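Local coordinates for protein Isomerase/lactonizing enzyme (Agrobacterium fabrum str. C58, PDB 2NQL) that belongs to the mandelate racemase/muconate lactonizing enzyme family of the enolase superfamily and binds a sodium ion in its barrel domain, at residues E27-N32 / I37-N42. Numbering follows the deposited sequence.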
loop_
_atom_site.group_PDB
_atom_site.type_symbol
_atom_site.label_atom_id
_atom_site.label_comp_id
_atom_site.label_asym_id
_atom_site.label_seq_id
_atom_site.Cartn_x
_atom_site.Cartn_y
_atom_site.Cartn_z
ATOM N N GLU A 27 -25.828 13.509 -7.389
ATOM C CA GLU A 27 -25.872 14.407 -6.237
ATOM C C GLU A 27 -25.147 15.721 -6.511
ATOM O O GLU A 27 -24.649 16.387 -5.584
ATOM C CB GLU A 27 -25.283 13.718 -4.996
ATOM C CG GLU A 27 -26.088 12.523 -4.474
ATOM C CD GLU A 27 -27.331 12.928 -3.689
ATOM O OE1 GLU A 27 -27.329 14.011 -3.060
ATOM O OE2 GLU A 27 -28.308 12.151 -3.700
ATOM N N GLY A 28 -25.083 16.119 -7.784
ATOM C CA GLY A 28 -24.498 17.404 -8.110
ATOM C C GLY A 28 -22.973 17.438 -8.032
ATOM O O GLY A 28 -22.377 18.504 -7.837
ATOM N N GLU A 29 -22.345 16.284 -8.224
ATOM C CA GLU A 29 -20.867 16.188 -8.180
ATOM C C GLU A 29 -20.129 17.024 -9.240
ATOM O O GLU A 29 -20.585 17.146 -10.384
ATOM C CB GLU A 29 -20.461 14.717 -8.256
ATOM C CG GLU A 29 -20.882 13.950 -7.004
ATOM C CD GLU A 29 -22.137 13.081 -7.193
ATOM O OE1 GLU A 29 -23.051 13.453 -7.976
ATOM O OE2 GLU A 29 -22.201 12.015 -6.544
ATOM N N VAL A 30 -18.980 17.594 -8.849
ATOM C CA VAL A 30 -18.261 18.568 -9.664
ATOM C C VAL A 30 -16.897 17.957 -10.004
ATOM O O VAL A 30 -16.305 17.256 -9.164
ATOM C CB VAL A 30 -18.086 19.929 -8.909
ATOM C CG1 VAL A 30 -17.389 20.991 -9.796
ATOM C CG2 VAL A 30 -19.453 20.447 -8.414
ATOM N N VAL A 31 -16.434 18.200 -11.229
ATOM C CA VAL A 31 -15.101 17.741 -11.683
ATOM C C VAL A 31 -14.038 18.569 -10.956
ATOM O O VAL A 31 -14.156 19.799 -10.814
ATOM C CB VAL A 31 -14.946 17.821 -13.216
ATOM C CG1 VAL A 31 -13.531 17.332 -13.698
ATOM C CG2 VAL A 31 -16.093 17.048 -13.921
ATOM N N ASN A 32 -13.033 17.859 -10.452
ATOM C CA ASN A 32 -11.931 18.467 -9.746
ATOM C C ASN A 32 -10.711 18.541 -10.678
ATOM O O ASN A 32 -10.729 17.972 -11.788
ATOM C CB ASN A 32 -11.651 17.661 -8.465
ATOM C CG ASN A 32 -12.413 18.208 -7.261
ATOM O OD1 ASN A 32 -11.853 18.914 -6.421
ATOM N ND2 ASN A 32 -13.703 17.908 -7.191
ATOM N N ILE A 37 -13.485 12.966 -10.348
ATOM C CA ILE A 37 -14.804 13.181 -9.713
ATOM C C ILE A 37 -15.096 12.162 -8.617
ATOM O O ILE A 37 -14.871 10.961 -8.785
ATOM C CB ILE A 37 -15.938 13.265 -10.796
ATOM C CG1 ILE A 37 -17.224 13.865 -10.218
ATOM C CG2 ILE A 37 -16.138 11.950 -11.515
ATOM C CD1 ILE A 37 -17.990 14.677 -11.283
ATOM N N VAL A 38 -15.551 12.650 -7.471
ATOM C CA VAL A 38 -15.865 11.782 -6.343
ATOM C C VAL A 38 -17.367 11.535 -6.304
ATOM O O VAL A 38 -18.136 12.491 -6.300
ATOM C CB VAL A 38 -15.349 12.372 -4.987
ATOM C CG1 VAL A 38 -15.981 11.667 -3.793
ATOM C CG2 VAL A 38 -13.849 12.207 -4.879
ATOM N N ARG A 39 -17.754 10.259 -6.318
ATOM C CA ARG A 39 -19.143 9.865 -6.112
ATOM C C ARG A 39 -19.528 10.047 -4.645
ATOM O O ARG A 39 -18.939 9.430 -3.761
ATOM C CB ARG A 39 -19.368 8.421 -6.571
ATOM C CG ARG A 39 -20.830 8.096 -6.899
ATOM C CD ARG A 39 -21.086 6.592 -6.983
ATOM N NE ARG A 39 -20.518 5.989 -8.188
ATOM C CZ ARG A 39 -20.488 4.680 -8.436
ATOM N NH1 ARG A 39 -20.990 3.815 -7.567
ATOM N NH2 ARG A 39 -19.944 4.238 -9.560
ATOM N N LYS A 40 -20.504 10.907 -4.399
ATOM C CA LYS A 40 -20.879 11.279 -3.033
ATOM C C LYS A 40 -21.370 10.087 -2.214
ATOM O O LYS A 40 -21.085 9.990 -1.019
ATOM C CB LYS A 40 -21.894 12.423 -3.033
ATOM C CG LYS A 40 -21.247 13.769 -3.241
ATOM C CD LYS A 40 -22.250 14.904 -3.120
ATOM C CE LYS A 40 -21.762 16.118 -3.884
ATOM N NZ LYS A 40 -22.572 17.323 -3.609
ATOM N N GLY A 41 -22.050 9.160 -2.876
ATOM C CA GLY A 41 -22.607 7.985 -2.201
ATOM C C GLY A 41 -21.618 6.957 -1.663
ATOM O O GLY A 41 -21.903 6.286 -0.674
ATOM N N ASN A 42 -20.464 6.810 -2.303
ATOM C CA ASN A 42 -19.463 5.856 -1.799
ATOM C C ASN A 42 -18.080 6.484 -1.529
ATOM O O ASN A 42 -17.154 5.787 -1.113
ATOM C CB ASN A 42 -19.350 4.623 -2.712
ATOM C CG ASN A 42 -18.723 4.940 -4.081
ATOM O OD1 ASN A 42 -18.350 6.071 -4.378
ATOM N ND2 ASN A 42 -18.629 3.931 -4.915
HETATM O O HOH W 1 -20.981 19.009 -5.356
HETATM O O HOH W 2 -15.944 15.602 -7.126
#
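Glu29 and Lys40 join two chain segments that run nearly antiparallel, 159° apart, yet share no direct backbone-to-backbone hydrogen bond. Their CA atoms come closest at Val31 and Ile37, 5.0 Å apart, and a water receives the N-H of Val38 and donates to Val30 O, joining the two backbones. Gly28 has positive phi, a conformation glycine adopts easily, and Glu29 beside it points toward residues 37-40. The Glu29 carboxylate ties both backbones together: OE2 accepts a hydrogen bond from the amide N of Lys40 through its anti lone pair at 3.0 Å, almost straight at 172°, while OE1 accepts one from Glu27 N at 2.8 Å from above the carboxylate plane. A bend at chi2 turns the carboxylate toward these two amides. Lys40, long and extended beyond CG, lays its methylenes over Glu29 CG and Glu27 CB, and its NZ donates a hydrogen bond to Glu27 O at 3.0 Å; a second water links NZ to Gly28 O. At the other end Ile37, the one buried residue among those that touch, swings CG1 anti to its backbone N (chi1 -164°), bringing CD1 against the Glu29-Val30 backbone and 4.0 Å from Val31 CG2. Segment 27-32 is a surface loop lying against strand 36-38 and the turn that follows it; that strand pairs with 45-47 in a small two-stranded hairpin, within the excursion between the first two long strands of the enolase-type N-terminal domain.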